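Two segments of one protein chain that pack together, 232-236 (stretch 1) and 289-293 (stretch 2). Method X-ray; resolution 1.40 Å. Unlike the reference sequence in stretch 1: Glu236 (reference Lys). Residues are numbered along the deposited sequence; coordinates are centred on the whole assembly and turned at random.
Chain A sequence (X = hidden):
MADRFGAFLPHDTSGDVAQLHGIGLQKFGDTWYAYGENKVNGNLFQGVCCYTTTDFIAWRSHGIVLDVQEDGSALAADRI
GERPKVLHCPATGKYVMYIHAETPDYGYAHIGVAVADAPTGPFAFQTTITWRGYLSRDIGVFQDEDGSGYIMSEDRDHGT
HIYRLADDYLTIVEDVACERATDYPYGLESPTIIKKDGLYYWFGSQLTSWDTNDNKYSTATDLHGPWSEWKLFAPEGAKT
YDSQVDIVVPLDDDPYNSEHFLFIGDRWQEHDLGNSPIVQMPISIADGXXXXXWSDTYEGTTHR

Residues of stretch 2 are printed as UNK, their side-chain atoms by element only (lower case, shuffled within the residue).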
# COMPACT_ATOMS: atom_id res chain seq x y z
N LEU A 232 -7.81 9.72 14.57
CA LEU A 232 -6.38 9.51 14.59
C LEU A 232 -6.06 8.19 15.26
O LEU A 232 -6.72 7.81 16.22
CB LEU A 232 -5.73 10.61 15.43
CG LEU A 232 -5.17 11.90 14.82
CD1 LEU A 232 -6.28 12.77 14.28
CD2 LEU A 232 -4.34 12.67 15.84
N PHE A 233 -5.05 7.49 14.77
CA PHE A 233 -4.56 6.28 15.45
C PHE A 233 -3.23 6.42 16.18
O PHE A 233 -2.90 5.56 17.01
CB PHE A 233 -4.55 5.03 14.53
CG PHE A 233 -3.79 5.21 13.24
CD1 PHE A 233 -4.41 5.73 12.11
CD2 PHE A 233 -2.45 4.83 13.16
CE1 PHE A 233 -3.71 5.90 10.90
CE2 PHE A 233 -1.72 5.00 11.94
CZ PHE A 233 -2.36 5.53 10.83
N ALA A 234 -2.44 7.45 15.88
CA ALA A 234 -1.24 7.82 16.62
C ALA A 234 -1.49 9.11 17.42
O ALA A 234 -2.49 9.81 17.20
CB ALA A 234 -0.08 8.03 15.64
N PRO A 235 -0.59 9.46 18.35
CA PRO A 235 -0.85 10.65 19.18
C PRO A 235 -0.96 11.92 18.33
O PRO A 235 -0.32 12.07 17.28
CB PRO A 235 0.35 10.69 20.12
CG PRO A 235 0.88 9.31 20.14
CD PRO A 235 0.57 8.68 18.83
N GLU A 236 -1.82 12.81 18.79
CA GLU A 236 -1.99 14.09 18.12
C GLU A 236 -0.67 14.85 18.08
O GLU A 236 0.00 15.00 19.10
CB GLU A 236 -3.06 14.90 18.85
CG GLU A 236 -3.39 16.23 18.22
CD GLU A 236 -4.56 16.92 18.88
OE1 GLU A 236 -4.73 16.76 20.13
OE2 GLU A 236 -5.28 17.67 18.16
N UNK A 289 -11.07 0.15 17.76
CA UNK A 289 -10.05 1.11 18.13
C UNK A 289 -8.71 0.63 17.56
O UNK A 289 -8.34 -0.53 17.73
c UNK A 289 -8.86 2.28 19.99
c UNK A 289 -11.29 1.80 20.15
c UNK A 289 -9.97 1.30 19.66
N UNK A 290 -8.02 1.53 16.87
CA UNK A 290 -6.67 1.28 16.37
C UNK A 290 -5.72 2.26 17.05
O UNK A 290 -6.03 3.45 17.18
c UNK A 290 -6.60 1.45 14.84
N UNK A 291 -4.56 1.77 17.49
CA UNK A 291 -3.67 2.61 18.29
C UNK A 291 -2.20 2.31 18.01
O UNK A 291 -1.76 1.16 18.08
o UNK A 291 -2.93 2.99 20.54
c UNK A 291 -3.98 2.43 19.79
N UNK A 292 -1.43 3.35 17.73
CA UNK A 292 -0.03 3.21 17.39
C UNK A 292 0.79 3.98 18.41
O UNK A 292 0.58 5.19 18.57
c UNK A 292 1.59 3.53 15.34
c UNK A 292 1.84 2.03 15.06
c UNK A 292 1.74 4.39 14.05
c UNK A 292 0.23 3.73 15.97
N UNK A 293 1.72 3.30 19.10
CA UNK A 293 2.49 3.88 20.20
C UNK A 293 3.98 3.57 20.09
O UNK A 293 4.37 2.41 19.95
c UNK A 293 2.01 3.39 21.56
o UNK A 293 0.60 3.61 21.65
c UNK A 293 2.65 4.20 22.61

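Position 289 carries three side-chain atoms, all carbon, with two of them attached to the first, so the side chain forks at CB. All three lie beyond contact range of stretch 1, and the residue is exposed. A branch at CB with two carbons and no oxygen identifies Val289.

At position 290 a single carbon follows CA, and nothing extends beyond it. This CB lies 4.1 Å from CB of Phe233, an apolar contact, while the backbone O of position 290 sits 3.4 Å from the same Phe233 CB. A side chain of one carbon is that of alanine, and Ala290 is buried.

Position 291 has one carbon followed by one oxygen, without a branch. Its CA-to-CB bond points away from stretch 1, and the closest contact is made by the main chain: CA is 3.3 Å from Phe233 O, with an angle of 144° at the hydrogen, a CA-H...O contact. A lone hydroxyl on CB defines Ser291.

Four carbons make up the side chain at position 292, forked at the second, and the CA-to-CB bond is directed toward stretch 1. CB lies 4.0 Å from Phe233 CD2, near the plane of the ring and at its edge, and 4.3 Å from CB of Ala234. Four carbons with the fork one atom beyond CB give Leu292, buried in the t, p rotamer.

Position 293 bears one carbon that carries one oxygen and one carbon. The oxygen lies 5.8 Å from Pro235 CD, beyond contact range. The mixed fork at CB is that of threonine; Thr293 is exposed.

The contact is anchored by one backbone hydrogen bond, from Leu292 N to Phe233 O at 2.8 Å, with an N-H...O angle of 150°. The same carbonyl oxygen also receives the CA-H of Ser291, so it engages two successive residues of stretch 2. In the register of the contact, Phe233 lies beside Ser291 and Ala234 beside Leu292. The CA-to-CB bond of Phe233 points toward stretch 2, and its side chain meets the apolar side chains of Ala290 and Leu292, whereas the CA-to-CB bond of Ser291, between them in sequence, points away. Pro235 extends the contact without a further hydrogen bond, its CD lying 3.5 Å from Leu292 O. The interface is small, burying 237 Å² in total, and Phe233 and Leu292 contribute most of it.

Stretch 2, residues 289-293: VASLT
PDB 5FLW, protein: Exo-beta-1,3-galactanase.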